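Local coordinates for protein peroxinectin A (Dictyostelium discoideum, PDB 6ERC) that is a secreted heme peroxidase that uses hydrogen peroxide to oxidise phenolic donors, and has activity toward iodide and thiocyanate, at residues I95-P98 and K99-Y103; N199-P202 and I203-Y207; A290-N294 and E295-T299; P343-R346 and G347-I350; P417-Q420 and N421-N425. One frame throughout, in Å; residues are numbered along the deposited sequence.

Interaction 1 (I95-P98 and K99-Y103)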
# COMPACT_ATOMS: atom_id res chain seq x y z
N ILE A 95 17.75 9.27 9.98
CA ILE A 95 17.18 8.67 11.18
C ILE A 95 18.32 8.43 12.17
O ILE A 95 19.24 7.65 11.89
CB ILE A 95 16.45 7.36 10.87
CG1 ILE A 95 15.42 7.61 9.76
CG2 ILE A 95 15.81 6.79 12.13
CD1 ILE A 95 14.47 6.45 9.49
N LYS A 96 18.25 9.10 13.32
CA LYS A 96 19.30 8.96 14.32
C LYS A 96 19.17 7.62 15.03
O LYS A 96 18.08 7.20 15.41
CB LYS A 96 19.21 10.11 15.33
CG LYS A 96 19.67 11.45 14.78
CD LYS A 96 19.68 12.52 15.85
CE LYS A 96 20.29 13.82 15.34
NZ LYS A 96 20.17 14.93 16.32
N VAL A 97 20.30 6.94 15.19
CA VAL A 97 20.37 5.67 15.91
C VAL A 97 20.81 5.97 17.34
O VAL A 97 21.88 6.57 17.52
CB VAL A 97 21.34 4.69 15.23
CG1 VAL A 97 21.46 3.40 16.04
CG2 VAL A 97 20.88 4.39 13.81
N PRO A 98 20.04 5.59 18.36
CA PRO A 98 20.52 5.76 19.73
C PRO A 98 21.87 5.08 19.93
O PRO A 98 22.13 4.01 19.39
CB PRO A 98 19.42 5.10 20.57
CG PRO A 98 18.20 5.19 19.73
CD PRO A 98 18.67 5.07 18.31
N LYS A 99 22.73 5.72 20.72
CA LYS A 99 24.05 5.16 20.98
C LYS A 99 23.91 3.77 21.58
O LYS A 99 23.05 3.52 22.44
CB LYS A 99 24.84 6.08 21.92
CG LYS A 99 26.32 5.73 22.01
CD LYS A 99 27.10 6.74 22.86
CE LYS A 99 26.80 6.59 24.35
NZ LYS A 99 27.72 7.40 25.20
N CYS A 100 24.75 2.85 21.11
CA CYS A 100 24.81 1.46 21.58
C CYS A 100 23.65 0.61 21.09
O CYS A 100 23.42 -0.48 21.63
CB CYS A 100 24.87 1.39 23.11
SG CYS A 100 26.30 2.19 23.85
N ASP A 101 22.91 1.06 20.08
CA ASP A 101 21.83 0.25 19.55
C ASP A 101 22.38 -1.09 19.07
O ASP A 101 23.31 -1.14 18.26
CB ASP A 101 21.12 0.97 18.41
CG ASP A 101 19.87 0.24 17.93
OD1 ASP A 101 20.00 -0.90 17.44
OD2 ASP A 101 18.76 0.80 18.05
N GLN A 102 21.81 -2.18 19.59
CA GLN A 102 22.32 -3.51 19.29
C GLN A 102 22.19 -3.88 17.81
O GLN A 102 22.95 -4.72 17.33
CB GLN A 102 21.61 -4.56 20.14
CG GLN A 102 21.77 -4.36 21.64
CD GLN A 102 23.22 -4.38 22.08
OE1 GLN A 102 24.03 -5.13 21.54
NE2 GLN A 102 23.55 -3.54 23.06
N TYR A 103 21.26 -3.26 17.09
CA TYR A 103 21.05 -3.59 15.68
C TYR A 103 21.76 -2.65 14.72
O TYR A 103 22.04 -3.05 13.59
CB TYR A 103 19.55 -3.59 15.36
CG TYR A 103 18.76 -4.62 16.15
CD1 TYR A 103 18.24 -4.31 17.40
CD2 TYR A 103 18.55 -5.89 15.65
CE1 TYR A 103 17.53 -5.24 18.13
CE2 TYR A 103 17.84 -6.83 16.37
CZ TYR A 103 17.33 -6.50 17.60
OH TYR A 103 16.62 -7.44 18.32
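V97 and D101 make the apolar part of this local contact. The methyl CG1 of V97 lies 3.4 Å from CB of D101, and the two side chains cross at about a right angle. CG1 stands anti to the valine's backbone N (chi1 177°), which brings this branch, rather than CG2, against the aspartate methylene. The carboxyl carbon is farther off, with V97 CG1 to D101 CG at 4.0 Å, so the valine rests on the stem of the aspartate.

Backbone hydrogen bonding shapes the bend. D101 N donates to P98 O over 3.1 Å, with a bent N-H...O angle of 141° and the donor tilted out of the carbonyl plane. This closes a type II beta turn from P98 to D101; K99 and C100 occupy its corners, and C100 has the positive phi (75°) that such a turn takes at its third position. The turn leads the chain away from strand 91-96; just beyond the strand's end, V97 still forms a backbone hydrogen bond with K112.

Side-chain polar contacts continue the fold of the loop. D101 OD1 accepts from Y103 N at 2.7 Å, nearly end-on to the carboxylate C-O bond, which forms an Asx turn; F104 N gives the same oxygen a second bond. D101 OD2 turns to helix 48-56, with a salt bridge to R49 and a hydrogen bond from N53, while C100 is tied to C108 by a disulfide. With both oxygens of this buried carboxylate engaged and an arginine beside it, D101 is probably ionised and joins the loop to the helix through charge as well as hydrogen bonds.

Interaction 2 (N199-P202 and I203-Y207); sequences NLFP and IDQLY
Q205 starts with CG beside its backbone N, opposite the carbonyl carbon (chi1 -68°), and then runs extended, which carries its amide over to the ring of P202. D204 takes the rarer setting in which CG sits between backbone N and carbonyl carbon (chi1 57°), bringing a carboxylate oxygen to the same proline. The proline is thus met by two oxygens: Q205 OE1 lies 3.1 Å from P202 CG and 3.4 Å from P202 CD, while D204 OD1 reaches P202 CB at 3.1 Å. The other end of the amide leans to the preceding residue, with Q205 NE2 3.6 Å from F201 CD2. That approach to the phenyl ring is oblique, ring and amide planes being 64° apart.

In the backbone, Q205 N donates to P202 O over 2.9 Å, from above the carbonyl plane. L206 N bonds to I203 O one residue later, at 2.9 Å, so the chain coils through a short 3-10 segment, 203-205, in the loop that leads to helix 218-241. The ring of F201 also meets that of H335, and Y207 N is held by N215.

The side-chain oxygens rest on C-H groups of the proline ring, of which CD, bonded to the amide nitrogen, is probably the most polarised. Attraction there is probably weak, leaving the backbone bonds as the firmer ties of this surface turn.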
# COMPACT_ATOMS: atom_id res chain seq x y z
N ASN A 199 18.50 -3.85 -3.24
CA ASN A 199 19.68 -3.96 -4.09
C ASN A 199 20.41 -5.29 -3.84
O ASN A 199 21.64 -5.34 -3.78
CB ASN A 199 20.62 -2.78 -3.87
CG ASN A 199 21.59 -2.58 -5.02
OD1 ASN A 199 21.81 -3.48 -5.83
ND2 ASN A 199 22.17 -1.38 -5.11
N LEU A 200 19.64 -6.36 -3.70
CA LEU A 200 20.23 -7.69 -3.60
C LEU A 200 20.61 -8.24 -4.97
O LEU A 200 21.70 -8.81 -5.13
CB LEU A 200 19.27 -8.66 -2.89
CG LEU A 200 19.46 -8.85 -1.38
CD1 LEU A 200 18.99 -7.63 -0.62
CD2 LEU A 200 18.72 -10.10 -0.91
N PHE A 201 19.74 -8.06 -5.95
CA PHE A 201 19.94 -8.58 -7.29
C PHE A 201 20.07 -7.43 -8.29
O PHE A 201 19.58 -6.32 -8.03
CB PHE A 201 18.76 -9.49 -7.70
CG PHE A 201 18.54 -10.65 -6.76
CD1 PHE A 201 17.88 -10.46 -5.55
CD2 PHE A 201 18.99 -11.92 -7.09
CE1 PHE A 201 17.67 -11.53 -4.69
CE2 PHE A 201 18.79 -12.99 -6.23
CZ PHE A 201 18.13 -12.79 -5.03
N PRO A 202 20.72 -7.66 -9.43
CA PRO A 202 20.81 -6.60 -10.43
C PRO A 202 19.46 -6.32 -11.07
O PRO A 202 18.63 -7.22 -11.22
CB PRO A 202 21.81 -7.16 -11.45
CG PRO A 202 21.63 -8.64 -11.35
CD PRO A 202 21.36 -8.91 -9.89
N ILE A 203 19.25 -5.06 -11.45
CA ILE A 203 17.92 -4.62 -11.87
C ILE A 203 17.45 -5.39 -13.10
O ILE A 203 16.25 -5.60 -13.28
CB ILE A 203 17.93 -3.10 -12.12
CG1 ILE A 203 18.20 -2.36 -10.80
CG2 ILE A 203 16.59 -2.64 -12.71
CD1 ILE A 203 18.41 -0.86 -10.95
N ASP A 204 18.38 -5.84 -13.96
CA ASP A 204 17.96 -6.57 -15.15
C ASP A 204 17.33 -7.92 -14.82
O ASP A 204 16.79 -8.56 -15.73
CB ASP A 204 19.14 -6.78 -16.11
CG ASP A 204 20.31 -7.50 -15.46
OD1 ASP A 204 20.81 -7.00 -14.43
OD2 ASP A 204 20.72 -8.56 -15.97
N GLN A 205 17.39 -8.37 -13.57
CA GLN A 205 16.71 -9.59 -13.16
C GLN A 205 15.35 -9.32 -12.52
O GLN A 205 14.61 -10.28 -12.27
CB GLN A 205 17.58 -10.38 -12.17
CG GLN A 205 18.85 -10.97 -12.79
CD GLN A 205 19.79 -11.59 -11.76
OE1 GLN A 205 21.01 -11.57 -11.94
NE2 GLN A 205 19.23 -12.13 -10.69
N LEU A 206 15.00 -8.06 -12.27
CA LEU A 206 13.70 -7.73 -11.72
C LEU A 206 12.63 -7.73 -12.81
O LEU A 206 12.92 -7.49 -13.99
CB LEU A 206 13.72 -6.36 -11.05
CG LEU A 206 14.72 -6.15 -9.91
CD1 LEU A 206 14.59 -4.73 -9.37
CD2 LEU A 206 14.52 -7.17 -8.79
N TYR A 207 11.40 -8.01 -12.41
CA TYR A 207 10.28 -8.00 -13.34
C TYR A 207 9.81 -6.57 -13.57
O TYR A 207 9.79 -5.75 -12.66
CB TYR A 207 9.14 -8.86 -12.81
CG TYR A 207 9.49 -10.34 -12.74
CD1 TYR A 207 9.40 -11.14 -13.88
CD2 TYR A 207 9.90 -10.92 -11.55
CE1 TYR A 207 9.72 -12.48 -13.83
CE2 TYR A 207 10.22 -12.26 -11.49
CZ TYR A 207 10.13 -13.04 -12.63
OH TYR A 207 10.45 -14.38 -12.58

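Interaction 3 (A290-N294 and E295-T299). With HEM (protoporphyrin IX containing Fe), chain F.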
# COMPACT_ATOMS: atom_id res chain seq x y z
N ALA A 290 -11.51 12.76 -5.07
CA ALA A 290 -10.96 11.43 -4.81
C ALA A 290 -9.51 11.45 -4.37
O ALA A 290 -8.97 10.39 -4.03
CB ALA A 290 -11.10 10.57 -6.07
N GLN A 291 -8.86 12.62 -4.37
CA GLN A 291 -7.46 12.71 -3.99
C GLN A 291 -7.22 12.07 -2.63
O GLN A 291 -8.06 12.17 -1.73
CB GLN A 291 -7.02 14.18 -3.97
CG GLN A 291 -5.54 14.40 -3.71
CD GLN A 291 -4.68 14.12 -4.93
OE1 GLN A 291 -5.10 14.34 -6.06
NE2 GLN A 291 -3.47 13.63 -4.69
N VAL A 292 -6.08 11.40 -2.49
CA VAL A 292 -5.76 10.72 -1.24
C VAL A 292 -5.46 11.75 -0.15
O VAL A 292 -4.88 12.81 -0.41
CB VAL A 292 -4.57 9.76 -1.44
CG1 VAL A 292 -4.15 9.14 -0.10
CG2 VAL A 292 -4.92 8.68 -2.45
N SER A 293 -5.87 11.43 1.07
CA SER A 293 -5.59 12.29 2.21
C SER A 293 -4.22 11.95 2.80
O SER A 293 -3.78 10.80 2.78
CB SER A 293 -6.66 12.14 3.29
OG SER A 293 -6.57 10.88 3.92
N ASN A 294 -3.56 12.98 3.33
CA ASN A 294 -2.23 12.78 3.89
C ASN A 294 -2.26 11.82 5.07
O ASN A 294 -1.32 11.04 5.26
CB ASN A 294 -1.65 14.13 4.32
CG ASN A 294 -0.14 14.15 4.27
OD1 ASN A 294 0.53 13.29 4.83
ND2 ASN A 294 0.41 15.14 3.56
N GLU A 295 -3.33 11.85 5.86
CA GLU A 295 -3.42 10.97 7.02
C GLU A 295 -3.69 9.53 6.61
O GLU A 295 -3.26 8.60 7.30
CB GLU A 295 -4.52 11.46 7.97
CG GLU A 295 -4.31 12.87 8.51
CD GLU A 295 -4.71 13.95 7.52
OE1 GLU A 295 -4.97 13.62 6.34
OE2 GLU A 295 -4.76 15.13 7.92
N PHE A 296 -4.40 9.33 5.50
CA PHE A 296 -4.72 7.98 5.04
C PHE A 296 -3.45 7.21 4.71
O PHE A 296 -3.18 6.14 5.28
CB PHE A 296 -5.65 8.04 3.83
CG PHE A 296 -5.91 6.70 3.18
CD1 PHE A 296 -6.90 5.86 3.67
CD2 PHE A 296 -5.17 6.29 2.08
CE1 PHE A 296 -7.15 4.63 3.07
CE2 PHE A 296 -5.42 5.06 1.48
CZ PHE A 296 -6.41 4.23 1.98
N THR A 297 -2.64 7.73 3.79
CA THR A 297 -1.46 7.01 3.34
C THR A 297 -0.33 7.07 4.36
O THR A 297 0.42 6.10 4.51
CB THR A 297 -0.99 7.56 1.99
OG1 THR A 297 0.05 6.72 1.47
CG2 THR A 297 -0.48 8.98 2.11
N THR A 298 -0.20 8.19 5.08
CA THR A 298 0.91 8.34 6.01
C THR A 298 0.66 7.60 7.32
O THR A 298 1.59 7.04 7.90
CB THR A 298 1.17 9.82 6.29
OG1 THR A 298 1.26 10.54 5.05
CG2 THR A 298 2.46 10.00 7.07
N THR A 299 -0.59 7.59 7.80
CA THR A 299 -0.89 7.12 9.15
C THR A 299 -1.81 5.91 9.14
O THR A 299 -1.38 4.81 9.51
CB THR A 299 -1.49 8.26 9.97
OG1 THR A 299 -0.71 9.45 9.78
CG2 THR A 299 -1.50 7.90 11.45
CHA HEM F . 4.81 2.44 2.52
CHB HEM F . 7.32 -1.69 2.67
CHC HEM F . 3.19 -4.15 3.42
CHD HEM F . 0.73 0.02 3.50
C1A HEM F . 5.85 1.54 2.56
C2A HEM F . 7.25 1.87 2.54
C3A HEM F . 7.96 0.74 2.59
C4A HEM F . 7.01 -0.36 2.63
CMA HEM F . 9.49 0.59 2.59
CAA HEM F . 7.81 3.31 2.50
CBA HEM F . 8.48 3.56 3.84
CGA HEM F . 8.54 5.04 4.12
O1A HEM F . 7.46 5.68 4.24
O2A HEM F . 9.66 5.59 4.22
C1B HEM F . 6.42 -2.70 2.86
C2B HEM F . 6.74 -4.11 2.91
C3B HEM F . 5.61 -4.79 3.11
C4B HEM F . 4.52 -3.84 3.20
CMB HEM F . 8.18 -4.63 2.73
CAB HEM F . 5.39 -6.32 3.24
CBB HEM F . 6.39 -7.21 3.24
C1C HEM F . 2.16 -3.24 3.52
C2C HEM F . 0.76 -3.55 3.76
C3C HEM F . 0.08 -2.38 3.78
C4C HEM F . 1.03 -1.32 3.55
CMC HEM F . 0.27 -5.00 3.95
CAC HEM F . -1.42 -2.05 3.99
CBC HEM F . -2.40 -2.93 4.19
C1D HEM F . 1.61 1.03 3.20
C2D HEM F . 1.27 2.42 3.00
C3D HEM F . 2.40 3.08 2.74
C4D HEM F . 3.49 2.14 2.75
CMD HEM F . -0.15 3.00 3.10
CAD HEM F . 2.57 4.58 2.43
CBD HEM F . 2.19 4.73 0.96
CGD HEM F . 3.00 5.81 0.29
O1D HEM F . 4.13 5.50 -0.17
O2D HEM F . 2.54 6.97 0.20
NA HEM F . 5.74 0.17 2.61
NB HEM F . 5.05 -2.57 3.05
NC HEM F . 2.28 -1.87 3.39
ND HEM F . 2.97 0.89 3.04
FE HEM F . 3.99 -0.82 2.99
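S293 caps F296, and N294 meets T298, through short polar contacts at the first turn of helix 294-300. S293 is the N-cap: its OG, set between backbone N and carbonyl carbon (chi1 70°), accepts from F296 N at 3.1 Å. Replacing S293 with an alanine would probably leave F296 N relying on its weak bond to S293 O, and so weaken the start of the helix.

One turn on, T298 OG1 lies 2.6 Å from N294 O and 2.9 Å from N294 OD1, so its single proton has two acceptors within reach. T298 N adds a backbone bond to N294 O at 3.1 Å. N294 OD1 is also hydrogen-bonded to H390 ND1, and its ND2 bonds to E141 and Q142. T297 turns OG1 to the heme and donates to propionate oxygen O2D at 2.8 Å; the heme is also hydrogen-bonded by R302, R386, R382, S86 and R213.

The apolar side is looser. V292 CG1 lies 3.7 Å from F296 CD2, oblique to the ring, and 4.1 Å from T297 CB. This side too is buried, so the contrast is between polar grip and plain van der Waals touch.

Around the turn, E295 bonds to the backbone of L29 and A30, V292 and F296 lie on Q461 of helix 452-467, T298 touches R386 and N387 of helix 379-390, and Q291 and V292 reach N144 of strand 139-144.

Interaction 4 (P343-R346 and G347-I350)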
# COMPACT_ATOMS: atom_id res chain seq x y z
N PRO A 343 2.83 -22.05 -5.92
CA PRO A 343 3.23 -22.38 -4.54
C PRO A 343 3.07 -21.22 -3.57
O PRO A 343 2.72 -21.44 -2.40
CB PRO A 343 4.69 -22.80 -4.69
CG PRO A 343 4.84 -23.17 -6.13
CD PRO A 343 3.92 -22.27 -6.88
N LEU A 344 3.32 -19.99 -4.02
CA LEU A 344 3.08 -18.83 -3.17
C LEU A 344 1.60 -18.65 -2.88
O LEU A 344 1.19 -18.52 -1.72
CB LEU A 344 3.64 -17.57 -3.83
CG LEU A 344 5.16 -17.43 -3.81
CD1 LEU A 344 5.60 -16.38 -4.81
CD2 LEU A 344 5.65 -17.07 -2.41
N ILE A 345 0.77 -18.65 -3.93
CA ILE A 345 -0.66 -18.44 -3.76
C ILE A 345 -1.21 -19.40 -2.72
O ILE A 345 -2.00 -19.01 -1.84
CB ILE A 345 -1.40 -18.58 -5.10
CG1 ILE A 345 -0.87 -17.59 -6.14
CG2 ILE A 345 -2.91 -18.40 -4.90
CD1 ILE A 345 -1.09 -16.13 -5.80
N ARG A 346 -0.82 -20.67 -2.79
CA ARG A 346 -1.32 -21.65 -1.83
C ARG A 346 -0.97 -21.24 -0.41
O ARG A 346 -1.80 -21.33 0.50
CB ARG A 346 -0.76 -23.03 -2.15
CG ARG A 346 -1.29 -23.65 -3.43
CD ARG A 346 -0.88 -25.12 -3.55
NE ARG A 346 -1.10 -25.65 -4.90
CZ ARG A 346 -0.18 -25.66 -5.87
NH1 ARG A 346 1.03 -25.17 -5.66
NH2 ARG A 346 -0.48 -26.16 -7.05
N GLY A 347 0.27 -20.78 -0.20
CA GLY A 347 0.66 -20.35 1.13
C GLY A 347 -0.07 -19.09 1.58
O GLY A 347 -0.47 -18.98 2.74
N LEU A 348 -0.25 -18.14 0.67
CA LEU A 348 -0.85 -16.86 1.05
C LEU A 348 -2.28 -17.03 1.54
O LEU A 348 -2.71 -16.32 2.46
CB LEU A 348 -0.81 -15.89 -0.14
CG LEU A 348 0.56 -15.43 -0.62
CD1 LEU A 348 0.40 -14.59 -1.87
CD2 LEU A 348 1.29 -14.64 0.46
N ILE A 349 -3.04 -17.95 0.94
CA ILE A 349 -4.45 -18.09 1.28
C ILE A 349 -4.69 -19.00 2.48
O ILE A 349 -5.78 -18.97 3.06
CB ILE A 349 -5.27 -18.60 0.08
CG1 ILE A 349 -4.86 -20.03 -0.30
CG2 ILE A 349 -5.10 -17.66 -1.11
CD1 ILE A 349 -5.77 -20.68 -1.34
N ILE A 350 -3.70 -19.82 2.86
CA ILE A 350 -3.88 -20.77 3.96
C ILE A 350 -3.24 -20.23 5.23
O ILE A 350 -3.72 -20.50 6.34
CB ILE A 350 -3.30 -22.15 3.59
CG1 ILE A 350 -3.83 -23.23 4.52
CG2 ILE A 350 -1.77 -22.14 3.63
CD1 ILE A 350 -5.27 -23.62 4.25
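R346 and I350 meet at a flat group, the peptide carbonyl of R346, whose oxygen has I350 CG2 at 3.2 Å and I349 CG1 at 3.4 Å, the two carbons lying on opposite sides of the peptide plane. The carbonyl of I345 is flanked too, its oxygen lying 3.4 Å from I349 CG1. I349 serves both because CG1 sits between its backbone N and carbonyl carbon (chi1 66°), which swings that branch back over the preceding turn. The planar guanidinium of R346 points elsewhere and spends its N-H groups on other carbonyls: NE on I501 O, NH2 on N500 O and, weakly, NH1 on Y315 O.

The carbonyls of I345 and R346 belong to helix 342-350, in which bonds run from each amide to the carbonyl four residues back. L348 N to L344 O is 2.8 Å and nearly along the C=O axis; I349 N to I345 O is longer, 3.2 Å, with the donor tilted 20° from the carbonyl plane. The bonds of G347 N to P343 O and I350 N to R346 O are weak.

Side chains pack along one flank. I345 CD1 lies 4.5 Å from L348 CD1, and I345 CG2 is 4.4 Å from I349 CG2, both loose apolar contacts. L348 also sets its branch carbon CG 3.3 Å from L344 O, close to the carbonyl to which its own amide bonds. I345 and L348 share M71 of helix 70-80, and L344 and I345 rest on S222 of helix 218-241. Toward strand 311-315, L344 meets M312 and Y314, while I350 reaches Y315.

Interaction 5 (P417-Q420 and N421-N425)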
# COMPACT_ATOMS: atom_id res chain seq x y z
N PRO A 417 -2.06 -4.03 29.82
CA PRO A 417 -1.06 -3.26 30.59
C PRO A 417 0.26 -3.10 29.87
O PRO A 417 0.89 -2.04 29.97
CB PRO A 417 -0.91 -4.08 31.88
CG PRO A 417 -2.12 -4.94 31.95
CD PRO A 417 -2.49 -5.24 30.54
N GLN A 418 0.71 -4.13 29.14
CA GLN A 418 1.99 -4.02 28.44
C GLN A 418 1.93 -2.94 27.37
O GLN A 418 2.94 -2.27 27.13
CB GLN A 418 2.37 -5.37 27.82
CG GLN A 418 3.78 -5.38 27.25
CD GLN A 418 4.18 -6.74 26.70
OE1 GLN A 418 3.33 -7.58 26.42
NE2 GLN A 418 5.48 -6.96 26.56
N ILE A 419 0.78 -2.76 26.73
CA ILE A 419 0.63 -1.63 25.82
C ILE A 419 0.67 -0.32 26.61
O ILE A 419 1.35 0.64 26.22
CB ILE A 419 -0.67 -1.74 25.00
CG1 ILE A 419 -0.80 -3.12 24.33
CG2 ILE A 419 -0.73 -0.64 23.95
CD1 ILE A 419 0.21 -3.39 23.25
N GLN A 420 -0.05 -0.27 27.74
CA GLN A 420 -0.02 0.92 28.58
C GLN A 420 1.40 1.26 29.01
O GLN A 420 1.82 2.42 28.93
CB GLN A 420 -0.91 0.71 29.81
CG GLN A 420 -2.38 0.59 29.51
CD GLN A 420 -3.20 0.34 30.76
OE1 GLN A 420 -2.72 0.55 31.87
NE2 GLN A 420 -4.44 -0.10 30.58
N ASN A 421 2.15 0.26 29.47
CA ASN A 421 3.50 0.51 29.94
C ASN A 421 4.39 1.05 28.82
O ASN A 421 5.09 2.05 29.00
CB ASN A 421 4.08 -0.77 30.53
CG ASN A 421 3.40 -1.18 31.82
OD1 ASN A 421 2.37 -0.61 32.20
ND2 ASN A 421 3.97 -2.16 32.52
N ARG A 422 4.35 0.41 27.65
CA ARG A 422 5.19 0.86 26.55
C ARG A 422 4.84 2.28 26.12
O ARG A 422 5.72 3.03 25.70
CB ARG A 422 5.06 -0.11 25.37
CG ARG A 422 5.71 -1.46 25.63
CD ARG A 422 5.82 -2.32 24.38
NE ARG A 422 6.59 -3.53 24.65
CZ ARG A 422 7.24 -4.24 23.73
NH1 ARG A 422 7.24 -3.86 22.46
NH2 ARG A 422 7.91 -5.33 24.09
N LEU A 423 3.57 2.66 26.23
CA LEU A 423 3.19 4.05 25.96
C LEU A 423 3.72 4.99 27.03
O LEU A 423 4.25 6.06 26.71
CB LEU A 423 1.67 4.17 25.84
CG LEU A 423 1.02 3.47 24.64
CD1 LEU A 423 -0.49 3.48 24.79
CD2 LEU A 423 1.43 4.14 23.34
N LYS A 424 3.58 4.61 28.31
CA LYS A 424 4.15 5.42 29.38
C LYS A 424 5.66 5.58 29.21
O LYS A 424 6.21 6.65 29.46
CB LYS A 424 3.85 4.78 30.74
CG LYS A 424 2.39 4.78 31.14
CD LYS A 424 2.18 3.97 32.42
CE LYS A 424 0.70 3.70 32.68
NZ LYS A 424 0.49 2.92 33.93
N ASN A 425 6.34 4.51 28.79
CA ASN A 425 7.78 4.56 28.61
C ASN A 425 8.16 5.44 27.43
O ASN A 425 9.17 6.16 27.48
CB ASN A 425 8.33 3.14 28.42
CG ASN A 425 9.84 3.08 28.49
OD1 ASN A 425 10.53 4.11 28.48
ND2 ASN A 425 10.38 1.86 28.56
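Two successive turns of helix 417-426 bring P417-Q420 and N421-N425 together, each amide bonding to the carbonyl four residues back. N421 N donates to P417 O at 2.7 Å, almost straight on to the carbonyl, and K424 N to Q420 O at 2.9 Å. R422 N to Q418 O spans 3.1 Å, with the donor tilted out of the carbonyl plane, and L423 N bonds likewise to I419 O.

Q418 and R422 run side by side, pointing the same way. Their flat ends are turned almost perpendicular, amide and guanidinium planes 89° apart, and Q418 NE2 comes 3.8 Å from R422 NH2. Both are donors, so the contact is one of proximity. R422 CG, set beside its own backbone N (chi1 -70°), rests 3.3 Å from Q418 O, and the extended chain carries the head to the carbonyls of I55 and D57, where NH1 bonds to both, while the side chain touches Y359. On the buried flank I419 CG2 lies 4.2 Å from L423 CD1; I419 continues onto I358 and Y359, and L423 onto W410. Q420 turns NE2 to T414 O.

A leucine in place of R422 would probably leave the carbonyls of I55 and D57 without this partner and lose the tie between helix 417-426 and the end of helix 48-56.

N421 OD1 lies 3.0 Å from P417 O, another acceptor, which leaves the orientation of this amide uncertain. Polar cohesion between the turns therefore rests mainly on the four backbone bonds, while R422 spends its NH1 donors on carbonyls beyond the helix.

The five contacts follow one another along the chain, from 95-103 to 417-425, and none touches another. Interaction 3 lies nearest the middle, its centre about 11 Å from that of the chain, and includes a heme contact. Interactions 2 and 3 lie on opposite sides of the chain's centre, centres about 30 Å apart. Interactions 2 and 4 approach to about 9 Å between nearest atoms, and both relate to helix 218-241: one in the loop before it, the other packing on it. Interactions 1 and 5, with centres about 21 Å apart, lie on the same side of the chain's centre. Thus the helix-rich peroxidase fold pairs a buried heme site with turns and helices farther out.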